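Histone-lysine N-methyltransferase family member SUVH9 (Arabidopsis thaliana, PDB 4NJ5) acts in RNA-directed DNA methylation and gene silencing, apparently binding methylated DNA and recruiting RNA polymerase V to chromatin rather than methylating histones. Local coordinates at residues 57-63 against 428-432; 248-253 against 264-269; 279-283 against 451-457. The contacts are given in a common frame with arbitrary orientation. Residues are numbered along the deposited sequence.

Interaction 1. Residues 57-63 against 428-432; sequences MMRDCML and SQVLA
The most unusual feature here is that the last turn of a helix and the Schellman turn that ends it meet a remote loop of the SET region across 365 residues of chain, with no hydrogen bond or salt bridge between the two segments: apolar side chains meet, and a cysteine sulfur and a leucine methyl lie against backbone carbonyls. In helix 46-60, Met-57 to Asp-60 are helical; Cys-61 is the first residue to leave helical angles (phi/psi -94/14), and Met-62, the C-prime residue, takes the left-handed conformation (54/44). Two backbone bonds define the motif: Leu-63 N to Met-58 O, 3.0 Å, and Met-62 N to Arg-59 O, 3.1 Å. This reversal sends the Met-62 side chain out of reach of residues 428-432 and directs the CA-to-CB bonds of Cys-61 and Leu-63 toward them.

Segment 428-432 has no regular secondary structure. Val-430 (chi1 t) is its main contact residue, with 77 Å² of the 274 Å² buried in total, and its CA lies 6.4 Å from that of Cys-61. Met-57, in the m, t, p rotamer, extends so that its CE reaches Val-430 CG1 at 3.7 Å and Leu-431 CD2 at 4.0 Å. Val-430 CG2 is 3.7 Å from Leu-63 CD1 and 4.2 Å from Met-58 CG. Helix 8-35 bridges both partners, with Leu-26 and Tyr-23 touching Met-57 and Met-58, and Ile-22 and Phe-29 touching Gln-429 and Leu-431. The contact thus joins the N-terminal helices to a surface loop away from the zinc cluster. Leu-63 CD1 lies 3.8 Å from Gln-429 O, and Cys-61, chi1 m, places SG 3.7 Å from Val-430 O.

Interaction 2. Residues 248-253 against 264-269; sequences RGYINF and VYLFND
Three backbone hydrogen bonds set the register of this antiparallel pair: Asn-268 N to Gly-249 O at 2.9 Å, Leu-266 N to Asn-252 O at 2.9 Å, and a weak one from Ile-251 N to Leu-266 O at 3.1 Å. Tyr-250 and Phe-267 form a non-hydrogen-bonded pair (CA-CA 4.6 Å), whereas Asn-252 and Leu-266 form a hydrogen-bonded one (5.3 Å). The register slips by one residue between them, a beta bulge at Ile-251, whose helical angles (-70/-46) turn the corner. Gly-249 has phi/psi 118/-39, and a CB there would clash with Phe-267 CE1; its CA makes a CA-H...O contact with Asn-268 O at 3.4 Å.

Tyr-250, Phe-253, Tyr-265 and Phe-267 build an aromatic cluster. The edge of Phe-267 (chi1 t) meets the face of Tyr-250 (m), centroids 4.6 Å apart and planes at 59°; the edge of Phe-253 (m) meets the face of Tyr-265 (m), 4.9 Å and 71°. Tyr-250 CE1 joins the two pairs, 3.6 Å from Tyr-265 CD2. The tyrosine hydroxyls bond outside the segments, Tyr-250 OH to Glu-364 and Arg-246, Tyr-265 OH to Leu-238 O. On the face that carries Leu-266, Ile-251 CD1 packs 3.8 Å from Leu-266 CD2; it also lies 3.6 Å from Asn-268 CB.

Tyr-265 and Phe-267 also exchange backbone bonds with strand 363-367. The arrangement is that of a bulged beta hairpin with 250-252 as the outermost strand of a mixed four-stranded sheet, in which 264-267 runs parallel to SET-region strand 363-367.

Interaction 3. Residues 279-283 against 451-457; sequences YEYLA and VSKMRNV
Segments 279-283 and 451-457 run parallel, pairing Glu-280 with Met-454 (CA-CA 4.9 Å) and Tyr-281 with Arg-455 (5.4 Å). The backbone bonds alternate along the ladder, Glu-280 N to Lys-453 O at 3.0 Å, Arg-455 N to Glu-280 O at 3.3 Å (weak), and Leu-282 N to Arg-455 O at 3.0 Å. CA-H...O contacts supplement them, from Met-454 CA to Glu-280 O (3.2 Å) and from Tyr-281 CA to Arg-455 O (3.4 Å).

Among side chains, Tyr-281 OH accepts from Val-457 N at 3.3 Å and also bonds Glu-260. The p, t, p course of Arg-455 lets its NE donate to Val-451 O at 2.8 Å. Asn-456 ND2 bonds Glu-389 O and Asn-456 OD1 bonds Ala-391 N, tying this segment to other parts of the SET region.

Pi interactions flank the ladder. The Arg-455 guanidinium lies flat on the Tyr-279 ring (chi1 m), planes at 17°, with CZ 4.2 Å from the ring centroid in a cation-pi contact and CD at 3.7 Å in a CH-pi contact. Asn-456 CA sits 3.9 Å from the Tyr-281 ring centroid, over its face.

Apolar contact completes the interface: Leu-282 CD2 is 3.9 Å from Met-454 CE.

The outcome is a short two-stranded parallel sheet that joins the pre-SET region to the SET domain, away from the zinc sites.

In the fold
From the N terminus, residues 57-63 come first, at the end of helix 46-60, but interaction 1 closes only at 428-432, spanning the SRA and pre-SET regions and the first part of the SET region. Within that long loop, interaction 2 opens and closes as a hairpin with ten residues between its segments. Interaction 3 opens at 279-283, soon after, and closes at 451-457, beyond 428-432, so interactions 1 and 3 cross while 2 and 3 follow in series. Interactions 2 and 3 touch: Val-264 CG1 lies 3.8 Å from Val-457 CG2, with centres about 17 Å apart. Interaction 1 ties the chain's start to the SET region on one side of the chain's centre; interactions 2 and 3 tie the pre-SET region to it on the opposite side.

Interaction 1. Residues 57-63 against 428-432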
loop_
_atom_site.group_PDB
_atom_site.type_symbol
_atom_site.label_atom_id
_atom_site.label_comp_id
_atom_site.label_asym_id
_atom_site.label_seq_id
_atom_site.Cartn_x
_atom_site.Cartn_y
_atom_site.Cartn_z
ATOM N N MET A 57 9.595 -8.705 -17.273
ATOM C CA MET A 57 10.080 -9.951 -16.694
ATOM C C MET A 57 8.928 -10.843 -16.252
ATOM O O MET A 57 8.970 -12.055 -16.444
ATOM C CB MET A 57 11.007 -9.676 -15.514
ATOM C CG MET A 57 12.344 -9.096 -15.911
ATOM S SD MET A 57 13.378 -8.784 -14.474
ATOM C CE MET A 57 13.653 -10.455 -13.890
ATOM N N MET A 58 7.899 -10.252 -15.659
ATOM C CA MET A 58 6.743 -11.052 -15.275
ATOM C C MET A 58 5.965 -11.531 -16.496
ATOM O O MET A 58 5.328 -12.583 -16.461
ATOM C CB MET A 58 5.838 -10.298 -14.304
ATOM C CG MET A 58 6.408 -10.245 -12.903
ATOM S SD MET A 58 5.280 -9.496 -11.730
ATOM C CE MET A 58 3.968 -10.707 -11.691
ATOM N N ARG A 59 6.029 -10.761 -17.575
ATOM C CA ARG A 59 5.377 -11.155 -18.811
ATOM C C ARG A 59 6.055 -12.386 -19.392
ATOM O O ARG A 59 5.384 -13.316 -19.841
ATOM C CB ARG A 59 5.408 -10.023 -19.833
ATOM C CG ARG A 59 4.697 -10.369 -21.129
ATOM C CD ARG A 59 5.247 -9.553 -22.278
ATOM N NE ARG A 59 6.706 -9.592 -22.300
ATOM C CZ ARG A 59 7.475 -8.528 -22.500
ATOM N NH1 ARG A 59 8.795 -8.650 -22.504
ATOM N NH2 ARG A 59 6.921 -7.339 -22.698
ATOM N N ASP A 60 7.385 -12.392 -19.380
ATOM C CA ASP A 60 8.134 -13.530 -19.904
ATOM C C ASP A 60 7.888 -14.815 -19.109
ATOM O O ASP A 60 8.029 -15.913 -19.646
ATOM C CB ASP A 60 9.633 -13.223 -19.948
ATOM C CG ASP A 60 9.956 -12.012 -20.798
ATOM O OD1 ASP A 60 9.248 -11.778 -21.801
ATOM O OD2 ASP A 60 10.921 -11.291 -20.460
ATOM N N CYS A 61 7.521 -14.679 -17.836
ATOM C CA CYS A 61 7.285 -15.844 -16.983
ATOM C C CYS A 61 5.821 -16.266 -16.943
ATOM O O CYS A 61 5.427 -17.058 -16.081
ATOM C CB CYS A 61 7.765 -15.576 -15.555
ATOM S SG CYS A 61 9.539 -15.327 -15.392
ATOM N N MET A 62 5.023 -15.736 -17.867
ATOM C CA MET A 62 3.593 -16.026 -17.918
ATOM C C MET A 62 2.898 -15.737 -16.588
ATOM O O MET A 62 2.073 -16.533 -16.133
ATOM C CB MET A 62 3.352 -17.484 -18.326
ATOM C CG MET A 62 4.070 -17.909 -19.600
ATOM S SD MET A 62 3.405 -17.117 -21.079
ATOM C CE MET A 62 4.763 -16.027 -21.521
ATOM N N LEU A 63 3.227 -14.605 -15.971
ATOM C CA LEU A 63 2.661 -14.270 -14.668
ATOM C C LEU A 63 1.602 -13.170 -14.714
ATOM O O LEU A 63 0.968 -12.873 -13.702
ATOM C CB LEU A 63 3.767 -13.904 -13.678
ATOM C CG LEU A 63 4.723 -15.044 -13.327
ATOM C CD1 LEU A 63 5.752 -14.573 -12.319
ATOM C CD2 LEU A 63 3.953 -16.244 -12.798
ATOM N N SER A 428 11.146 -16.537 -6.386
ATOM C CA SER A 428 11.396 -17.863 -6.944
ATOM C C SER A 428 10.523 -18.183 -8.160
ATOM O O SER A 428 10.830 -19.107 -8.911
ATOM C CB SER A 428 11.228 -18.946 -5.875
ATOM O OG SER A 428 9.855 -19.171 -5.597
ATOM N N GLN A 429 9.442 -17.429 -8.350
ATOM C CA GLN A 429 8.567 -17.641 -9.501
ATOM C C GLN A 429 9.032 -16.843 -10.715
ATOM O O GLN A 429 8.550 -17.054 -11.828
ATOM C CB GLN A 429 7.108 -17.310 -9.157
ATOM C CG GLN A 429 6.493 -18.144 -8.043
ATOM C CD GLN A 429 5.024 -18.469 -8.277
ATOM O OE1 GLN A 429 4.585 -18.614 -9.417
ATOM N NE2 GLN A 429 4.260 -18.588 -7.191
ATOM N N VAL A 430 9.972 -15.933 -10.486
ATOM C CA VAL A 430 10.533 -15.107 -11.549
ATOM C C VAL A 430 11.981 -15.516 -11.833
ATOM O O VAL A 430 12.392 -15.646 -12.990
ATOM C CB VAL A 430 10.468 -13.605 -11.186
ATOM C CG1 VAL A 430 11.491 -12.796 -11.967
ATOM C CG2 VAL A 430 9.056 -13.068 -11.398
ATOM N N LEU A 431 12.746 -15.736 -10.766
ATOM C CA LEU A 431 14.148 -16.143 -10.878
ATOM C C LEU A 431 14.355 -17.575 -10.382
ATOM O O LEU A 431 14.184 -17.863 -9.196
ATOM C CB LEU A 431 15.040 -15.181 -10.089
ATOM C CG LEU A 431 14.883 -13.700 -10.439
ATOM C CD1 LEU A 431 15.608 -12.826 -9.433
ATOM C CD2 LEU A 431 15.387 -13.428 -11.848
ATOM N N ALA A 432 14.728 -18.465 -11.296
ATOM C CA ALA A 432 14.905 -19.880 -10.979
ATOM C C ALA A 432 15.995 -20.125 -9.936
ATOM O O ALA A 432 15.897 -21.049 -9.128
ATOM C CB ALA A 432 15.201 -20.673 -12.250
#

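Interaction 2. Residues 248-253 against 264-269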
loop_
_atom_site.group_PDB
_atom_site.type_symbol
_atom_site.label_atom_id
_atom_site.label_comp_id
_atom_site.label_asym_id
_atom_site.label_seq_id
_atom_site.Cartn_x
_atom_site.Cartn_y
_atom_site.Cartn_z
ATOM N N ARG A 248 -19.334 17.137 11.571
ATOM C CA ARG A 248 -19.517 16.500 12.874
ATOM C C ARG A 248 -18.676 15.235 12.953
ATOM O O ARG A 248 -18.342 14.645 11.923
ATOM C CB ARG A 248 -20.983 16.120 13.089
ATOM C CG ARG A 248 -21.983 17.248 12.933
ATOM C CD ARG A 248 -23.320 16.707 12.447
ATOM N NE ARG A 248 -24.416 17.658 12.618
ATOM C CZ ARG A 248 -24.604 18.742 11.868
ATOM N NH1 ARG A 248 -23.759 19.042 10.888
ATOM N NH2 ARG A 248 -25.640 19.535 12.109
ATOM N N GLY A 249 -18.350 14.812 14.175
ATOM C CA GLY A 249 -17.675 13.544 14.390
ATOM C C GLY A 249 -16.307 13.656 15.033
ATOM O O GLY A 249 -15.930 12.833 15.868
ATOM N N TYR A 250 -15.554 14.675 14.640
ATOM C CA TYR A 250 -14.193 14.829 15.139
ATOM C C TYR A 250 -14.146 15.343 16.575
ATOM O O TYR A 250 -14.309 16.536 16.841
ATOM C CB TYR A 250 -13.352 15.693 14.198
ATOM C CG TYR A 250 -12.932 14.953 12.949
ATOM C CD1 TYR A 250 -12.002 13.924 13.012
ATOM C CD2 TYR A 250 -13.469 15.274 11.711
ATOM C CE1 TYR A 250 -11.613 13.240 11.876
ATOM C CE2 TYR A 250 -13.086 14.594 10.570
ATOM C CZ TYR A 250 -12.159 13.578 10.659
ATOM O OH TYR A 250 -11.778 12.897 9.525
ATOM N N ILE A 251 -13.933 14.409 17.496
ATOM C CA ILE A 251 -13.828 14.710 18.914
ATOM C C ILE A 251 -12.541 15.464 19.186
ATOM O O ILE A 251 -12.534 16.472 19.890
ATOM C CB ILE A 251 -13.796 13.411 19.737
ATOM C CG1 ILE A 251 -15.041 12.569 19.452
ATOM C CG2 ILE A 251 -13.661 13.720 21.219
ATOM C CD1 ILE A 251 -14.854 11.101 19.751
ATOM N N ASN A 252 -11.453 14.963 18.611
ATOM C CA ASN A 252 -10.127 15.514 18.838
ATOM C C ASN A 252 -9.227 15.206 17.644
ATOM O O ASN A 252 -9.273 14.102 17.097
ATOM C CB ASN A 252 -9.536 14.915 20.115
ATOM C CG ASN A 252 -8.348 15.696 20.631
ATOM O OD1 ASN A 252 -7.253 15.621 20.074
ATOM N ND2 ASN A 252 -8.556 16.443 21.711
ATOM N N PHE A 253 -8.412 16.174 17.234
ATOM C CA PHE A 253 -7.580 15.997 16.044
ATOM C C PHE A 253 -6.169 15.489 16.341
ATOM O O PHE A 253 -5.373 15.281 15.425
ATOM C CB PHE A 253 -7.531 17.279 15.209
ATOM C CG PHE A 253 -8.699 17.434 14.278
ATOM C CD1 PHE A 253 -8.912 16.516 13.262
ATOM C CD2 PHE A 253 -9.579 18.496 14.414
ATOM C CE1 PHE A 253 -9.985 16.651 12.402
ATOM C CE2 PHE A 253 -10.652 18.639 13.557
ATOM C CZ PHE A 253 -10.856 17.715 12.550
ATOM N N VAL A 264 -2.865 12.553 15.508
ATOM C CA VAL A 264 -3.645 11.323 15.409
ATOM C C VAL A 264 -5.125 11.625 15.592
ATOM O O VAL A 264 -5.563 11.977 16.685
ATOM C CB VAL A 264 -3.212 10.275 16.451
ATOM C CG1 VAL A 264 -4.012 8.990 16.268
ATOM C CG2 VAL A 264 -1.724 9.995 16.333
ATOM N N TYR A 265 -5.892 11.485 14.517
ATOM C CA TYR A 265 -7.302 11.861 14.536
ATOM C C TYR A 265 -8.144 10.924 15.391
ATOM O O TYR A 265 -7.851 9.736 15.502
ATOM C CB TYR A 265 -7.885 11.867 13.125
ATOM C CG TYR A 265 -7.454 13.012 12.237
ATOM C CD1 TYR A 265 -6.420 13.869 12.600
ATOM C CD2 TYR A 265 -8.095 13.237 11.029
ATOM C CE1 TYR A 265 -6.040 14.913 11.773
ATOM C CE2 TYR A 265 -7.727 14.270 10.203
ATOM C CZ TYR A 265 -6.699 15.105 10.573
ATOM O OH TYR A 265 -6.345 16.133 9.733
ATOM N N LEU A 266 -9.201 11.470 15.981
ATOM C CA LEU A 266 -10.186 10.669 16.693
ATOM C C LEU A 266 -11.577 11.029 16.190
ATOM O O LEU A 266 -12.041 12.152 16.379
ATOM C CB LEU A 266 -10.097 10.904 18.199
ATOM C CG LEU A 266 -11.149 10.134 18.998
ATOM C CD1 LEU A 266 -10.920 8.638 18.853
ATOM C CD2 LEU A 266 -11.147 10.546 20.458
ATOM N N PHE A 267 -12.239 10.071 15.553
ATOM C CA PHE A 267 -13.502 10.333 14.877
ATOM C C PHE A 267 -14.608 9.413 15.369
ATOM O O PHE A 267 -14.390 8.224 15.571
ATOM C CB PHE A 267 -13.323 10.167 13.369
ATOM C CG PHE A 267 -14.543 10.516 12.575
ATOM C CD1 PHE A 267 -14.875 11.840 12.342
ATOM C CD2 PHE A 267 -15.356 9.522 12.052
ATOM C CE1 PHE A 267 -15.998 12.169 11.608
ATOM C CE2 PHE A 267 -16.479 9.843 11.315
ATOM C CZ PHE A 267 -16.800 11.169 11.093
ATOM N N ASN A 268 -15.799 9.972 15.554
ATOM C CA ASN A 268 -16.944 9.197 16.018
ATOM C C ASN A 268 -18.255 9.797 15.524
ATOM O O ASN A 268 -18.765 10.759 16.099
ATOM C CB ASN A 268 -16.932 9.093 17.547
ATOM C CG ASN A 268 -18.098 8.281 18.098
ATOM O OD1 ASN A 268 -18.839 7.641 17.353
ATOM N ND2 ASN A 268 -18.257 8.303 19.418
ATOM N N ASP A 269 -18.789 9.221 14.450
ATOM C CA ASP A 269 -20.048 9.677 13.868
ATOM C C ASP A 269 -21.183 8.719 14.203
ATOM O O ASP A 269 -22.221 8.719 13.545
ATOM C CB ASP A 269 -19.918 9.830 12.349
ATOM C CG ASP A 269 -19.680 8.504 11.641
ATOM O OD1 ASP A 269 -19.301 7.518 12.309
ATOM O OD2 ASP A 269 -19.860 8.451 10.407
#

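Interaction 3. Residues 279-283 against 451-457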
loop_
_atom_site.group_PDB
_atom_site.type_symbol
_atom_site.label_atom_id
_atom_site.label_comp_id
_atom_site.label_asym_id
_atom_site.label_seq_id
_atom_site.Cartn_x
_atom_site.Cartn_y
_atom_site.Cartn_z
ATOM N N TYR A 279 -7.094 7.195 27.864
ATOM C CA TYR A 279 -5.785 6.576 28.045
ATOM C C TYR A 279 -4.744 7.684 28.066
ATOM O O TYR A 279 -4.979 8.775 27.540
ATOM C CB TYR A 279 -5.451 5.604 26.910
ATOM C CG TYR A 279 -6.396 4.433 26.785
ATOM C CD1 TYR A 279 -6.196 3.270 27.517
ATOM C CD2 TYR A 279 -7.477 4.484 25.915
ATOM C CE1 TYR A 279 -7.060 2.195 27.395
ATOM C CE2 TYR A 279 -8.341 3.418 25.788
ATOM C CZ TYR A 279 -8.130 2.276 26.530
ATOM O OH TYR A 279 -8.996 1.213 26.402
ATOM N N GLU A 280 -3.594 7.412 28.668
ATOM C CA GLU A 280 -2.460 8.306 28.522
ATOM C C GLU A 280 -1.705 7.859 27.284
ATOM O O GLU A 280 -1.264 6.712 27.201
ATOM C CB GLU A 280 -1.552 8.252 29.747
ATOM C CG GLU A 280 -0.235 8.982 29.559
ATOM C CD GLU A 280 0.659 8.903 30.776
ATOM O OE1 GLU A 280 0.131 8.872 31.909
ATOM O OE2 GLU A 280 1.892 8.866 30.596
ATOM N N TYR A 281 -1.573 8.755 26.313
ATOM C CA TYR A 281 -0.902 8.409 25.070
ATOM C C TYR A 281 0.585 8.168 25.298
ATOM O O TYR A 281 1.250 8.938 25.991
ATOM C CB TYR A 281 -1.109 9.485 24.003
ATOM C CG TYR A 281 -0.773 8.989 22.617
ATOM C CD1 TYR A 281 -1.760 8.483 21.783
ATOM C CD2 TYR A 281 0.537 9.001 22.152
ATOM C CE1 TYR A 281 -1.454 8.018 20.521
ATOM C CE2 TYR A 281 0.853 8.536 20.895
ATOM C CZ TYR A 281 -0.146 8.045 20.082
ATOM O OH TYR A 281 0.167 7.578 18.826
ATOM N N LEU A 282 1.094 7.093 24.707
ATOM C CA LEU A 282 2.493 6.720 24.851
ATOM C C LEU A 282 3.048 6.307 23.492
ATOM O O LEU A 282 2.674 5.267 22.951
ATOM C CB LEU A 282 2.628 5.576 25.854
ATOM C CG LEU A 282 4.043 5.050 26.089
ATOM C CD1 LEU A 282 4.955 6.150 26.627
ATOM C CD2 LEU A 282 4.023 3.849 27.023
ATOM N N ALA A 283 3.944 7.124 22.945
ATOM C CA ALA A 283 4.372 6.970 21.557
ATOM C C ALA A 283 5.344 5.813 21.348
ATOM O O ALA A 283 5.421 5.248 20.258
ATOM C CB ALA A 283 4.968 8.270 21.036
ATOM N N VAL A 451 -1.726 -2.649 27.792
ATOM C CA VAL A 451 -2.168 -1.494 27.021
ATOM C C VAL A 451 -3.492 -0.953 27.547
ATOM O O VAL A 451 -4.261 -0.340 26.809
ATOM C CB VAL A 451 -2.314 -1.827 25.517
ATOM C CG1 VAL A 451 -0.956 -2.118 24.899
ATOM C CG2 VAL A 451 -3.265 -3.001 25.315
ATOM N N SER A 452 -3.753 -1.174 28.829
ATOM C CA SER A 452 -5.009 -0.754 29.438
ATOM C C SER A 452 -4.932 0.663 30.001
ATOM O O SER A 452 -5.953 1.259 30.331
ATOM C CB SER A 452 -5.401 -1.725 30.553
ATOM O OG SER A 452 -4.453 -1.691 31.609
ATOM N N LYS A 453 -3.719 1.193 30.115
ATOM C CA LYS A 453 -3.502 2.501 30.720
ATOM C C LYS A 453 -2.753 3.435 29.787
ATOM O O LYS A 453 -3.171 4.564 29.555
ATOM C CB LYS A 453 -2.734 2.345 32.039
ATOM C CG LYS A 453 -3.478 1.592 33.122
ATOM C CD LYS A 453 -2.639 1.464 34.387
ATOM C CE LYS A 453 -3.418 0.796 35.510
ATOM N NZ LYS A 453 -4.659 1.548 35.836
ATOM N N MET A 454 -1.638 2.947 29.262
ATOM C CA MET A 454 -0.806 3.722 28.358
ATOM C C MET A 454 -0.636 2.971 27.044
ATOM O O MET A 454 -0.286 1.787 27.038
ATOM C CB MET A 454 0.547 4.023 29.007
ATOM C CG MET A 454 0.421 4.896 30.257
ATOM S SD MET A 454 1.753 4.694 31.457
ATOM C CE MET A 454 3.143 5.354 30.538
ATOM N N ARG A 455 -0.907 3.661 25.939
ATOM C CA ARG A 455 -0.930 3.048 24.617
ATOM C C ARG A 455 -0.865 4.122 23.539
ATOM O O ARG A 455 -1.128 5.296 23.805
ATOM C CB ARG A 455 -2.225 2.260 24.439
ATOM C CG ARG A 455 -3.456 3.058 24.836
ATOM C CD ARG A 455 -4.703 2.549 24.157
ATOM N NE ARG A 455 -5.105 1.230 24.630
ATOM C CZ ARG A 455 -5.967 0.449 23.989
ATOM N NH1 ARG A 455 -6.501 0.853 22.844
ATOM N NH2 ARG A 455 -6.287 -0.738 24.484
ATOM N N ASN A 456 -0.519 3.712 22.321
ATOM C CA ASN A 456 -0.526 4.604 21.165
ATOM C C ASN A 456 -1.641 4.224 20.193
ATOM O O ASN A 456 -2.478 3.372 20.499
ATOM C CB ASN A 456 0.816 4.560 20.440
ATOM C CG ASN A 456 1.031 3.256 19.682
ATOM O OD1 ASN A 456 0.562 2.193 20.097
ATOM N ND2 ASN A 456 1.747 3.334 18.567
ATOM N N VAL A 457 -1.629 4.846 19.018
ATOM C CA VAL A 457 -2.660 4.635 18.003
ATOM C C VAL A 457 -2.798 3.158 17.621
ATOM O O VAL A 457 -3.913 2.642 17.477
ATOM C CB VAL A 457 -2.389 5.506 16.741
ATOM C CG1 VAL A 457 -0.977 5.267 16.200
ATOM C CG2 VAL A 457 -3.439 5.259 15.665
#